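Local structure of regulatory protein BlaR1 (Bacillus licheniformis, 1NRF) at residues A60-K66 with D147-D151; S84-D89 with W114-L119; I156-Q161 with G213-G217. The protein probably senses beta-lactam antibiotics at the cell surface through acylation of its C-terminal sensor domain, the part present here, and passes the signal to the cytoplasm. Where two conformers were deposited one is given. Numbering follows the deposited sequence.

Contact 1: residues A60-K66 with D147-D151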
ATOM      1  N   ALA A  60       4.841  -5.567   8.860  1.00 25.73           N
ATOM      2  CA  ALA A  60       4.720  -4.134   9.026  1.00 28.57           C
ATOM      3  C   ALA A  60       4.295  -3.606   7.644  1.00 28.12           C
ATOM      4  O   ALA A  60       4.874  -3.970   6.622  1.00 27.04           O
ATOM      5  CB  ALA A  60       6.057  -3.532   9.447  1.00 27.34           C
ATOM      6  N   PRO A  61       3.268  -2.753   7.602  1.00 28.94           N
ATOM      7  CA  PRO A  61       2.796  -2.202   6.324  1.00 27.34           C
ATOM      8  C   PRO A  61       3.778  -1.263   5.615  1.00 26.49           C
ATOM      9  O   PRO A  61       3.761  -1.149   4.386  1.00 26.90           O
ATOM     10  CB  PRO A  61       1.502  -1.503   6.717  1.00 26.80           C
ATOM     11  CG  PRO A  61       1.786  -1.053   8.139  1.00 28.68           C
ATOM     12  CD  PRO A  61       2.456  -2.266   8.732  1.00 27.78           C
ATOM     13  N   ALA A  62       4.631  -0.600   6.389  1.00 27.27           N
ATOM     14  CA  ALA A  62       5.613   0.341   5.848  1.00 26.18           C
ATOM     15  C   ALA A  62       4.923   1.410   4.984  1.00 25.45           C
ATOM     16  O   ALA A  62       3.773   1.771   5.242  1.00 25.18           O
ATOM     17  CB  ALA A  62       6.670  -0.410   5.041  1.00 23.44           C
ATOM     18  N   SER A  63       5.606   1.918   3.965  1.00 25.19           N
ATOM     19  CA  SER A  63       4.988   2.939   3.118  1.00 25.97           C
ATOM     20  C   SER A  63       3.633   2.585   2.484  1.00 27.08           C
ATOM     21  O   SER A  63       2.984   3.467   1.938  1.00 26.43           O
ATOM     22  CB  SER A  63       5.938   3.371   2.005  1.00 26.26           C
ATOM     23  OG  SER A  63       6.835   4.354   2.459  1.00 24.42           O
ATOM     24  N   THR A  64       3.200   1.322   2.536  1.00 26.81           N
ATOM     25  CA  THR A  64       1.894   0.987   1.945  1.00 26.81           C
ATOM     26  C   THR A  64       0.785   1.660   2.738  1.00 26.67           C
ATOM     27  O   THR A  64      -0.294   1.934   2.213  1.00 25.45           O
ATOM     28  CB  THR A  64       1.586  -0.562   1.922  1.00 26.87           C
ATOM     29  OG1 THR A  64       1.449  -1.070   3.259  1.00 22.11           O
ATOM     30  CG2 THR A  64       2.674  -1.308   1.187  1.00 23.79           C
ATOM     31  N   TYR A  65       1.071   1.942   4.003  1.00 25.94           N
ATOM     32  CA  TYR A  65       0.090   2.544   4.887  1.00 27.63           C
ATOM     33  C   TYR A  65      -0.191   4.037   4.617  1.00 28.60           C
ATOM     34  O   TYR A  65      -1.215   4.576   5.057  1.00 28.55           O
ATOM     35  CB  TYR A  65       0.542   2.338   6.342  1.00 28.16           C
ATOM     36  CG  TYR A  65      -0.429   2.897   7.332  1.00 27.45           C
ATOM     37  CD1 TYR A  65      -1.641   2.257   7.571  1.00 26.66           C
ATOM     38  CD2 TYR A  65      -0.191   4.122   7.950  1.00 25.91           C
ATOM     39  CE1 TYR A  65      -2.600   2.824   8.386  1.00 27.97           C
ATOM     40  CE2 TYR A  65      -1.138   4.704   8.773  1.00 28.97           C
ATOM     41  CZ  TYR A  65      -2.348   4.051   8.984  1.00 29.38           C
ATOM     42  OH  TYR A  65      -3.310   4.625   9.772  1.00 28.01           O
ATOM     43  N   LYS A  66       0.717   4.698   3.901  1.00 28.43           N
ATOM     44  CA  LYS A  66       0.569   6.118   3.580  1.00 29.65           C
ATOM     45  C   LYS A  66      -0.772   6.456   2.904  1.00 31.32           C
ATOM     46  O   LYS A  66      -1.275   7.577   3.015  1.00 32.12           O
ATOM     47  CB  LYS A  66       1.722   6.570   2.681  1.00 30.42           C
ATOM     48  CG  LYS A  66       3.057   6.785   3.384  1.00 28.74           C
ATOM     49  CD  LYS A  66       4.109   7.145   2.341  1.00 28.91           C
ATOM     50  CE  LYS A  66       5.423   7.580   2.954  1.00 27.63           C
ATOM     51  NZ  LYS A  66       6.047   6.525   3.768  1.00 24.79           N
ATOM     52  N   ASP A 147       6.298   6.065  14.141  1.00 40.53           N
ATOM     53  CA  ASP A 147       6.658   4.861  13.390  1.00 42.35           C
ATOM     54  C   ASP A 147       5.840   3.578  13.548  1.00 40.58           C
ATOM     55  O   ASP A 147       6.313   2.507  13.176  1.00 39.35           O
ATOM     56  CB  ASP A 147       8.138   4.537  13.656  1.00 46.01           C
ATOM     57  CG  ASP A 147       8.679   5.222  14.906  1.00 48.19           C
ATOM     58  OD1 ASP A 147       8.827   6.462  14.888  1.00 49.92           O
ATOM     59  OD2 ASP A 147       8.957   4.524  15.904  1.00 49.88           O
ATOM     60  N   TYR A 148       4.624   3.678  14.075  1.00 40.90           N
ATOM     61  CA  TYR A 148       3.777   2.497  14.280  1.00 38.68           C
ATOM     62  C   TYR A 148       3.598   1.638  13.037  1.00 39.75           C
ATOM     63  O   TYR A 148       3.394   0.427  13.133  1.00 39.11           O
ATOM     64  CB  TYR A 148       2.388   2.903  14.790  1.00 34.73           C
ATOM     65  CG  TYR A 148       1.620   3.872  13.902  1.00 32.07           C
ATOM     66  CD1 TYR A 148       1.890   5.236  13.925  1.00 31.62           C
ATOM     67  CD2 TYR A 148       0.588   3.422  13.074  1.00 30.76           C
ATOM     68  CE1 TYR A 148       1.149   6.134  13.153  1.00 30.77           C
ATOM     69  CE2 TYR A 148      -0.157   4.302  12.300  1.00 27.70           C
ATOM     70  CZ  TYR A 148       0.125   5.657  12.342  1.00 32.55           C
ATOM     71  OH  TYR A 148      -0.610   6.537  11.571  1.00 34.27           O
ATOM     72  N   TRP A 149       3.682   2.284  11.879  0.70 39.33           N
ATOM     73  CA  TRP A 149       3.511   1.624  10.593  0.70 39.74           C
ATOM     74  C   TRP A 149       4.830   1.152   9.992  0.70 39.82           C
ATOM     75  O   TRP A 149       4.871   0.693   8.845  0.70 40.07           O
ATOM     76  CB  TRP A 149       2.814   2.582   9.624  0.70 39.24           C
ATOM     77  CG  TRP A 149       3.424   3.933   9.637  0.70 39.32           C
ATOM     78  CD1 TRP A 149       3.180   4.934  10.530  0.70 39.76           C
ATOM     79  CD2 TRP A 149       4.455   4.411   8.769  0.70 41.46           C
ATOM     80  NE1 TRP A 149       3.998   6.008  10.277  0.70 40.45           N
ATOM     81  CE2 TRP A 149       4.791   5.716   9.201  0.70 41.15           C
ATOM     82  CE3 TRP A 149       5.130   3.863   7.667  0.70 40.60           C
ATOM     83  CZ2 TRP A 149       5.774   6.485   8.570  0.70 41.66           C
ATOM     84  CZ3 TRP A 149       6.107   4.626   7.037  0.70 40.85           C
ATOM     85  CH2 TRP A 149       6.421   5.925   7.492  0.70 42.58           C
ATOM     86  N   LEU A 150       5.904   1.264  10.767  1.00 40.25           N
ATOM     87  CA  LEU A 150       7.226   0.852  10.312  1.00 38.78           C
ATOM     88  C   LEU A 150       7.958  -0.046  11.290  1.00 38.42           C
ATOM     89  O   LEU A 150       8.686  -0.948  10.876  1.00 38.83           O
ATOM     90  CB  LEU A 150       8.101   2.078  10.026  1.00 40.17           C
ATOM     91  CG  LEU A 150       8.111   2.670   8.615  1.00 42.57           C
ATOM     92  CD1 LEU A 150       8.905   3.974   8.610  1.00 42.90           C
ATOM     93  CD2 LEU A 150       8.728   1.669   7.629  1.00 44.14           C
ATOM     94  N   ASP A 151       7.769   0.198  12.586  1.00 38.41           N
ATOM     95  CA  ASP A 151       8.456  -0.577  13.620  1.00 37.15           C
ATOM     96  C   ASP A 151       7.909  -1.979  13.880  1.00 37.81           C
ATOM     97  O   ASP A 151       8.469  -2.734  14.682  1.00 37.87           O
ATOM     98  CB  ASP A 151       8.493   0.218  14.927  1.00 36.52           C
ATOM     99  CG  ASP A 151       7.116   0.450  15.517  1.00 38.10           C
ATOM    100  OD1 ASP A 151       7.030   1.299  16.432  1.00 39.24           O
ATOM    101  OD2 ASP A 151       6.130  -0.201  15.087  1.00 33.34           O
TER
HETATM  102  O   HOH W   1      -2.877   7.232   9.883  1.00 38.31           O
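Ala60 enters with CB against Leu150 O (4.0 Å), and its own carbonyl is taken by Trp214. Pro61 lays CG near Trp149 O (3.6 Å) and 4.1 Å from Trp149 CB, while its carbonyl O receives Thr64 N (3.1 Å) and Thr64 OG1 (2.6 Å), closing the turn. Ala62, at a positive phi of 55°, puts its amide toward the other segment: Ala62 N donates a weak, bent hydrogen bond to Trp149 O (2.8 Å, 126°), and Ala62 CB packs on Leu150 CD2 (3.9 Å). Ser63 follows, by similarity the nucleophile that beta-lactams acylate. With Lys66 it fits the SxxK motif of penicillin-recognising proteins, here at the start of helix 66-76, so the 147-151 loop lines the probable active site. The edge of the Trp149 indole faces Ser63 N, with Trp149 CZ3 at 4.1 Å. Tyr65 points into the loop and packs CD2 on Trp149 CB (3.8 Å); its face receives the edge of Tyr148 in an offset edge-to-face pair (centroids 5.6 Å, planes 74°). A water 2.6 Å from Tyr65 OH donates to Tyr148 OH (2.9 Å), which also bonds to Asp120. Lys66, unmodified here although carboxylation is inferred by similarity, is extended through chi2 and chi3 and turned only at chi4 (p); Lys66 NZ donates to Ser63 OG (2.7 Å) and stands 3.8 Å from Trp149 CZ3.

Contact 2: residues S84-D89 with W114-L119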
ATOM      1  N   SER A  84      -1.827  21.260   0.253  1.00 54.30           N
ATOM      2  CA  SER A  84      -1.233  20.138   0.968  1.00 53.66           C
ATOM      3  C   SER A  84       0.268  20.359   1.027  1.00 52.70           C
ATOM      4  O   SER A  84       1.017  19.479   1.447  1.00 50.84           O
ATOM      5  CB  SER A  84      -1.536  18.817   0.252  1.00 53.44           C
ATOM      6  OG  SER A  84      -0.912  18.766  -1.021  1.00 51.53           O
ATOM      7  N   HIS A  85       0.696  21.545   0.598  1.00 53.04           N
ATOM      8  CA  HIS A  85       2.111  21.901   0.595  1.00 52.87           C
ATOM      9  C   HIS A  85       2.675  21.896   2.008  1.00 51.93           C
ATOM     10  O   HIS A  85       1.989  22.257   2.962  1.00 51.83           O
ATOM     11  CB  HIS A  85       2.320  23.277  -0.049  1.00 53.60           C
ATOM     12  CG  HIS A  85       3.761  23.664  -0.175  1.00 55.05           C
ATOM     13  ND1 HIS A  85       4.479  24.215   0.865  1.00 56.30           N
ATOM     14  CD2 HIS A  85       4.635  23.517  -1.198  1.00 54.87           C
ATOM     15  CE1 HIS A  85       5.733  24.387   0.490  1.00 56.32           C
ATOM     16  NE2 HIS A  85       5.855  23.971  -0.758  1.00 56.58           N
ATOM     17  N   MET A  86       3.932  21.492   2.136  1.00 51.22           N
ATOM     18  CA  MET A  86       4.577  21.412   3.436  1.00 51.78           C
ATOM     19  C   MET A  86       6.078  21.661   3.275  1.00 53.29           C
ATOM     20  O   MET A  86       6.815  20.790   2.806  1.00 53.26           O
ATOM     21  CB  MET A  86       4.316  20.017   4.028  1.00 49.91           C
ATOM     22  CG  MET A  86       4.657  19.838   5.494  1.00 48.53           C
ATOM     23  SD  MET A  86       4.325  18.153   6.097  1.00 43.79           S
ATOM     24  CE  MET A  86       2.543  18.122   6.094  1.00 44.28           C
ATOM     25  N   THR A  87       6.531  22.855   3.646  1.00 55.14           N
ATOM     26  CA  THR A  87       7.950  23.192   3.540  1.00 56.16           C
ATOM     27  C   THR A  87       8.777  22.258   4.415  1.00 56.68           C
ATOM     28  O   THR A  87       8.342  21.846   5.491  1.00 55.34           O
ATOM     29  CB  THR A  87       8.230  24.659   3.972  1.00 57.02           C
ATOM     30  OG1 THR A  87       7.542  25.558   3.092  1.00 56.53           O
ATOM     31  CG2 THR A  87       9.727  24.960   3.929  1.00 55.54           C
ATOM     32  N   TRP A  88       9.976  21.925   3.954  1.00 58.82           N
ATOM     33  CA  TRP A  88      10.818  21.029   4.719  1.00 61.54           C
ATOM     34  C   TRP A  88      11.856  21.746   5.586  1.00 61.78           C
ATOM     35  O   TRP A  88      12.483  22.724   5.173  1.00 60.06           O
ATOM     36  CB  TRP A  88      11.499  20.019   3.786  1.00 63.12           C
ATOM     37  CG  TRP A  88      12.612  20.574   2.988  1.00 63.78           C
ATOM     38  CD1 TRP A  88      12.547  21.588   2.083  1.00 64.77           C
ATOM     39  CD2 TRP A  88      13.978  20.146   3.022  1.00 64.26           C
ATOM     40  NE1 TRP A  88      13.793  21.824   1.546  1.00 65.82           N
ATOM     41  CE2 TRP A  88      14.690  20.952   2.105  1.00 64.37           C
ATOM     42  CE3 TRP A  88      14.671  19.160   3.736  1.00 63.61           C
ATOM     43  CZ2 TRP A  88      16.061  20.805   1.885  1.00 64.86           C
ATOM     44  CZ3 TRP A  88      16.032  19.012   3.518  1.00 64.63           C
ATOM     45  CH2 TRP A  88      16.713  19.833   2.596  1.00 65.50           C
ATOM     46  N   ASP A  89      12.006  21.231   6.803  1.00 62.36           N
ATOM     47  CA  ASP A  89      12.930  21.751   7.798  1.00 62.74           C
ATOM     48  C   ASP A  89      14.216  22.236   7.151  1.00 62.78           C
ATOM     49  O   ASP A  89      14.465  23.433   7.027  1.00 63.13           O
ATOM     50  CB  ASP A  89      13.270  20.651   8.804  1.00 62.27           C
ATOM     51  CG  ASP A  89      12.129  19.667   9.003  1.00 63.22           C
ATOM     52  OD1 ASP A  89      11.776  18.941   8.043  1.00 61.28           O
ATOM     53  OD2 ASP A  89      11.587  19.625  10.128  1.00 62.97           O
ATOM     54  N   TRP A 114       8.847  11.816   6.129  1.00 32.93           N
ATOM     55  CA  TRP A 114       8.637  12.926   7.059  1.00 32.06           C
ATOM     56  C   TRP A 114       7.323  13.664   6.847  1.00 31.97           C
ATOM     57  O   TRP A 114       6.725  14.157   7.802  1.00 31.50           O
ATOM     58  CB  TRP A 114       9.814  13.923   7.031  1.00 31.56           C
ATOM     59  CG  TRP A 114      10.023  14.712   5.751  1.00 30.22           C
ATOM     60  CD1 TRP A 114      10.987  14.497   4.811  1.00 29.19           C
ATOM     61  CD2 TRP A 114       9.313  15.889   5.336  1.00 26.75           C
ATOM     62  NE1 TRP A 114      10.933  15.471   3.847  1.00 30.49           N
ATOM     63  CE2 TRP A 114       9.916  16.339   4.145  1.00 27.44           C
ATOM     64  CE3 TRP A 114       8.230  16.611   5.861  1.00 27.84           C
ATOM     65  CZ2 TRP A 114       9.474  17.484   3.464  1.00 27.39           C
ATOM     66  CZ3 TRP A 114       7.788  17.753   5.183  1.00 25.36           C
ATOM     67  CH2 TRP A 114       8.414  18.175   3.996  1.00 27.03           C
ATOM     68  N   TYR A 115       6.860  13.715   5.603  1.00 33.51           N
ATOM     69  CA  TYR A 115       5.608  14.401   5.276  1.00 34.42           C
ATOM     70  C   TYR A 115       4.398  13.798   5.991  1.00 35.17           C
ATOM     71  O   TYR A 115       3.609  14.512   6.608  1.00 33.43           O
ATOM     72  CB  TYR A 115       5.376  14.368   3.765  1.00 34.06           C
ATOM     73  CG  TYR A 115       4.112  15.065   3.318  1.00 33.56           C
ATOM     74  CD1 TYR A 115       2.865  14.469   3.485  1.00 30.87           C
ATOM     75  CD2 TYR A 115       4.166  16.340   2.743  1.00 31.58           C
ATOM     76  CE1 TYR A 115       1.709  15.125   3.091  1.00 32.50           C
ATOM     77  CE2 TYR A 115       3.018  16.998   2.345  1.00 27.63           C
ATOM     78  CZ  TYR A 115       1.796  16.391   2.520  1.00 30.93           C
ATOM     79  OH  TYR A 115       0.656  17.045   2.119  1.00 34.12           O
ATOM     80  N   PHE A 116       4.248  12.482   5.891  1.00 36.48           N
ATOM     81  CA  PHE A 116       3.128  11.802   6.526  1.00 38.37           C
ATOM     82  C   PHE A 116       3.328  11.704   8.031  1.00 39.37           C
ATOM     83  O   PHE A 116       2.362  11.721   8.795  1.00 39.50           O
ATOM     84  CB  PHE A 116       2.924  10.414   5.899  1.00 37.56           C
ATOM     85  CG  PHE A 116       2.597  10.468   4.429  1.00 36.56           C
ATOM     86  CD1 PHE A 116       3.615  10.568   3.475  1.00 36.41           C
ATOM     87  CD2 PHE A 116       1.270  10.528   3.999  1.00 34.07           C
ATOM     88  CE1 PHE A 116       3.312  10.738   2.119  1.00 34.57           C
ATOM     89  CE2 PHE A 116       0.958  10.697   2.648  1.00 34.50           C
ATOM     90  CZ  PHE A 116       1.981  10.804   1.706  1.00 33.08           C
ATOM     91  N   GLN A 117       4.585  11.623   8.454  1.00 40.61           N
ATOM     92  CA  GLN A 117       4.909  11.553   9.874  1.00 40.21           C
ATOM     93  C   GLN A 117       4.454  12.829  10.581  1.00 42.17           C
ATOM     94  O   GLN A 117       3.774  12.778  11.608  1.00 43.45           O
ATOM     95  CB  GLN A 117       6.416  11.374  10.055  1.00 38.91           C
ATOM     96  CG  GLN A 117       6.822  10.023  10.616  1.00 35.95           C
ATOM     97  CD  GLN A 117       8.319   9.793  10.537  1.00 35.67           C
ATOM     98  OE1 GLN A 117       8.862   8.920  11.216  1.00 37.53           O
ATOM     99  NE2 GLN A 117       8.994  10.566   9.695  1.00 33.80           N
ATOM    100  N   LYS A 118       4.830  13.977  10.031  1.00 42.72           N
ATOM    101  CA  LYS A 118       4.443  15.238  10.634  1.00 44.17           C
ATOM    102  C   LYS A 118       2.944  15.418  10.456  1.00 45.00           C
ATOM    103  O   LYS A 118       2.328  16.282  11.083  1.00 45.49           O
ATOM    104  CB  LYS A 118       5.221  16.397   9.996  1.00 46.64           C
ATOM    105  CG  LYS A 118       6.753  16.264  10.148  1.00 49.29           C
ATOM    106  CD  LYS A 118       7.498  17.618  10.154  1.00 51.25           C
ATOM    107  CE  LYS A 118       7.425  18.364   8.822  1.00 52.25           C
ATOM    108  NZ  LYS A 118       8.226  19.636   8.825  1.00 51.75           N
ATOM    109  N   LEU A 119       2.362  14.576   9.608  1.00 44.49           N
ATOM    110  CA  LEU A 119       0.930  14.608   9.335  1.00 44.40           C
ATOM    111  C   LEU A 119       0.236  13.781  10.415  1.00 44.97           C
ATOM    112  O   LEU A 119      -0.831  14.149  10.906  1.00 45.64           O
ATOM    113  CB  LEU A 119       0.661  14.009   7.952  1.00 45.03           C
ATOM    114  CG  LEU A 119      -0.357  14.652   7.003  1.00 43.82           C
ATOM    115  CD1 LEU A 119      -0.127  16.149   6.907  1.00 41.88           C
ATOM    116  CD2 LEU A 119      -0.229  14.003   5.630  1.00 41.90           C
TER
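A methionine-aromatic contact fastens the irregular 84-89 segment to helix 113-123, its centre about 19 Å from the centre of the chain, in a largely helical part of this penicillin-binding, transpeptidase-like domain. Met86 points at the helix and is extended through chi1 and chi2 (both t), which carries its sulfur over the face of Tyr115 and alongside Trp114, neighbours on the helix. Over the Tyr115 face, Met86 SD lies 4.2 Å from the ring centroid, and Met86 CE makes a CH-pi contact at 4.0 Å, only 12° off the ring normal. Toward Trp114 the approach is oblique, with Met86 SD 3.6 Å from Trp114 CZ3. One turn further on, the methyl Met86 CE reaches Leu119 CD1 at 3.4 Å. The loop meets the indole through Met86 O, at its edge 3.3 Å from Trp114 CH2, and through Trp88 CB, 3.3 Å from Trp114 CZ2, whereas the Trp88 ring leads away. Trp114 is held further by the carbonyl of Trp98 at its NE1 and by stacking with Tyr93. Near the surface, Asp89 OD2 and Lys118 NZ form a long salt bridge of 3.6 Å. The other end of the segment is fixed by a short hydrogen bond, in which Tyr115 OH, reaching out from a t rotamer, donates to Ser84 O at 2.6 Å.

Contact 3: residues I156-Q161 with G213-G217; sequences ISPLEQ and GWFIG
Beside the probable active serine, the first turn of helix 158-170 packs on strand 211-220 of the central sheet, as in the serine beta-lactamase/penicillin-binding protein fold. Ile156 is extended (phi/psi -145/150), Pro158 to Gln161 helical, Gly213 to Gly217 extended, with Gly217 at 154/-160. Ser157 (p) is the N-cap and forms a capping box with Glu160 (m,t): Glu160 N donates to Ser157 OG, Ser157 N to Glu160 OE2, both 2.9 Å. Gln161 CA lies 7.2 Å from Ile216 CA. Trp214 (chi1 m, chi2 112°) and Ile216 (p,t) point to the helix, Phe215 to the opposite sheet face. The indole edge abuts Ile156 O (3.4 Å to Trp214 CZ2) and Pro158 N (3.5 Å to Trp214 CH2); Pro158 CG is 3.7 Å from Trp214 CH2. Gln161 (m,m) folds back: CG is 3.5 Å from Trp214 CH2, OE1 over the indole face, NE2 3.3 Å from Ile216 CD1. Trp214 NE1 bonds to Ala60 O, Gln161 OE1 probably with Thr64 OG1; without a hydrogen bond between them, helix and strand meet by packing.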
ATOM      1  N   ILE A 156      -0.366  -6.008   8.950  1.00 28.11           N
ATOM      2  CA  ILE A 156      -1.497  -6.384   8.105  1.00 26.94           C
ATOM      3  C   ILE A 156      -0.995  -7.421   7.106  1.00 26.77           C
ATOM      4  O   ILE A 156       0.170  -7.399   6.726  1.00 28.51           O
ATOM      5  CB  ILE A 156      -2.046  -5.141   7.339  1.00 24.80           C
ATOM      6  CG1 ILE A 156      -3.344  -5.488   6.595  1.00 20.85           C
ATOM      7  CG2 ILE A 156      -0.983  -4.633   6.348  1.00 24.34           C
ATOM      8  CD1 ILE A 156      -4.099  -4.243   6.042  1.00 13.12           C
ATOM      9  N   SER A 157      -1.867  -8.328   6.681  1.00 26.96           N
ATOM     10  CA  SER A 157      -1.461  -9.366   5.743  1.00 27.54           C
ATOM     11  C   SER A 157      -1.724  -8.964   4.313  1.00 26.05           C
ATOM     12  O   SER A 157      -2.523  -8.072   4.057  1.00 29.45           O
ATOM     13  CB  SER A 157      -2.222 -10.665   6.019  1.00 29.11           C
ATOM     14  OG  SER A 157      -3.581 -10.539   5.630  1.00 29.66           O
ATOM     15  N   PRO A 158      -1.035  -9.604   3.356  1.00 27.35           N
ATOM     16  CA  PRO A 158      -1.237  -9.291   1.932  1.00 25.60           C
ATOM     17  C   PRO A 158      -2.725  -9.437   1.568  1.00 26.12           C
ATOM     18  O   PRO A 158      -3.268  -8.659   0.793  1.00 27.19           O
ATOM     19  CB  PRO A 158      -0.371 -10.332   1.233  1.00 25.43           C
ATOM     20  CG  PRO A 158       0.791 -10.477   2.183  1.00 26.08           C
ATOM     21  CD  PRO A 158       0.124 -10.502   3.546  1.00 25.06           C
ATOM     22  N   LEU A 159      -3.374 -10.442   2.154  1.00 27.59           N
ATOM     23  CA  LEU A 159      -4.791 -10.712   1.925  1.00 27.38           C
ATOM     24  C   LEU A 159      -5.637  -9.598   2.538  1.00 27.53           C
ATOM     25  O   LEU A 159      -6.608  -9.127   1.931  1.00 27.84           O
ATOM     26  CB  LEU A 159      -5.170 -12.059   2.548  1.00 26.98           C
ATOM     27  CG  LEU A 159      -6.629 -12.489   2.392  1.00 26.56           C
ATOM     28  CD1 LEU A 159      -6.982 -12.575   0.917  1.00 27.25           C
ATOM     29  CD2 LEU A 159      -6.841 -13.828   3.076  1.00 24.24           C
ATOM     30  N   GLU A 160      -5.269  -9.182   3.745  1.00 25.79           N
ATOM     31  CA  GLU A 160      -5.984  -8.104   4.418  1.00 24.64           C
ATOM     32  C   GLU A 160      -5.835  -6.808   3.619  1.00 24.30           C
ATOM     33  O   GLU A 160      -6.778  -6.029   3.494  1.00 26.11           O
ATOM     34  CB  GLU A 160      -5.449  -7.918   5.835  1.00 25.85           C
ATOM     35  CG  GLU A 160      -6.071  -8.854   6.867  1.00 30.43           C
ATOM     36  CD  GLU A 160      -5.388  -8.773   8.240  1.00 35.23           C
ATOM     37  OE1 GLU A 160      -5.987  -9.243   9.223  1.00 36.50           O
ATOM     38  OE2 GLU A 160      -4.252  -8.255   8.340  1.00 37.54           O
ATOM     39  N   GLN A 161      -4.648  -6.583   3.076  1.00 22.84           N
ATOM     40  CA  GLN A 161      -4.396  -5.392   2.270  1.00 25.91           C
ATOM     41  C   GLN A 161      -5.417  -5.311   1.120  1.00 26.03           C
ATOM     42  O   GLN A 161      -6.065  -4.279   0.932  1.00 25.91           O
ATOM     43  CB  GLN A 161      -2.973  -5.433   1.688  1.00 26.98           C
ATOM     44  CG  GLN A 161      -1.836  -5.269   2.691  1.00 27.80           C
ATOM     45  CD  GLN A 161      -1.425  -3.810   2.902  1.00 29.77           C
ATOM     46  OE1 GLN A 161      -0.279  -3.524   3.258  1.00 29.13           O
ATOM     47  NE2 GLN A 161      -2.360  -2.891   2.693  1.00 24.67           N
ATOM     48  N   GLY A 213       9.629  -6.214   1.130  1.00 33.06           N
ATOM     49  CA  GLY A 213       9.023  -5.287   0.193  1.00 31.25           C
ATOM     50  C   GLY A 213       7.538  -5.500  -0.034  1.00 30.42           C
ATOM     51  O   GLY A 213       7.048  -6.633  -0.040  1.00 31.61           O
ATOM     52  N   TRP A 214       6.828  -4.395  -0.237  1.00 28.20           N
ATOM     53  CA  TRP A 214       5.389  -4.407  -0.475  1.00 26.86           C
ATOM     54  C   TRP A 214       5.018  -3.663  -1.749  1.00 26.31           C
ATOM     55  O   TRP A 214       5.639  -2.669  -2.117  1.00 26.74           O
ATOM     56  CB  TRP A 214       4.622  -3.669   0.625  1.00 25.35           C
ATOM     57  CG  TRP A 214       4.271  -4.366   1.894  1.00 23.44           C
ATOM     58  CD1 TRP A 214       4.778  -4.089   3.130  1.00 21.56           C
ATOM     59  CD2 TRP A 214       3.170  -5.266   2.107  1.00 23.20           C
ATOM     60  NE1 TRP A 214       4.056  -4.738   4.098  1.00 24.24           N
ATOM     61  CE2 TRP A 214       3.061  -5.468   3.505  1.00 23.30           C
ATOM     62  CE3 TRP A 214       2.261  -5.915   1.254  1.00 22.23           C
ATOM     63  CZ2 TRP A 214       2.075  -6.292   4.077  1.00 22.11           C
ATOM     64  CZ3 TRP A 214       1.280  -6.738   1.820  1.00 21.54           C
ATOM     65  CH2 TRP A 214       1.196  -6.916   3.220  1.00 22.24           C
ATOM     66  N   PHE A 215       3.982  -4.151  -2.411  1.00 26.29           N
ATOM     67  CA  PHE A 215       3.434  -3.479  -3.569  1.00 25.01           C
ATOM     68  C   PHE A 215       1.978  -3.899  -3.654  1.00 25.00           C
ATOM     69  O   PHE A 215       1.657  -5.035  -4.016  1.00 24.03           O
ATOM     70  CB  PHE A 215       4.164  -3.798  -4.872  1.00 23.63           C
ATOM     71  CG  PHE A 215       3.691  -2.953  -6.014  1.00 23.65           C
ATOM     72  CD1 PHE A 215       3.722  -1.568  -5.913  1.00 24.17           C
ATOM     73  CD2 PHE A 215       3.108  -3.529  -7.137  1.00 25.17           C
ATOM     74  CE1 PHE A 215       3.167  -0.762  -6.908  1.00 27.64           C
ATOM     75  CE2 PHE A 215       2.550  -2.739  -8.143  1.00 26.57           C
ATOM     76  CZ  PHE A 215       2.575  -1.348  -8.028  1.00 27.79           C
ATOM     77  N   ILE A 216       1.107  -2.970  -3.277  1.00 22.92           N
ATOM     78  CA  ILE A 216      -0.323  -3.199  -3.271  1.00 24.57           C
ATOM     79  C   ILE A 216      -0.975  -2.185  -4.188  1.00 25.38           C
ATOM     80  O   ILE A 216      -0.363  -1.187  -4.546  1.00 25.69           O
ATOM     81  CB  ILE A 216      -0.910  -3.038  -1.839  1.00 25.03           C
ATOM     82  CG1 ILE A 216      -0.894  -1.560  -1.412  1.00 23.29           C
ATOM     83  CG2 ILE A 216      -0.096  -3.867  -0.861  1.00 22.77           C
ATOM     84  CD1 ILE A 216      -1.488  -1.313  -0.031  1.00 20.33           C
ATOM     85  N   GLY A 217      -2.220  -2.446  -4.564  1.00 25.97           N
ATOM     86  CA  GLY A 217      -2.925  -1.534  -5.436  1.00 27.29           C
ATOM     87  C   GLY A 217      -3.998  -2.250  -6.227  1.00 29.06           C
ATOM     88  O   GLY A 217      -4.448  -3.332  -5.857  1.00 28.56           O
TER

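From the N terminus, the chain first reaches 60-66, which stays open as the first half of contact 1 until 147-151 returns. Inside that long excursion of helices and loops, without a strand, contact 2 closes a shorter loop between 84-89 and helix 113-123, so it is nested within contact 1. The two touch where Lys66 CE meets Phe116 CD1 (3.5 Å). Contact 3 opens only after contact 1 has closed, and ties helix 158-170 to the sheet across 51 residues; it follows in series. It touches contact 1 where Thr64 CG2 packs on Trp214 CB (3.1 Å). Contact 1 thus lies between the helical region and the sheet, while contacts 2 and 3 stay about 13 Å apart at their nearest atoms.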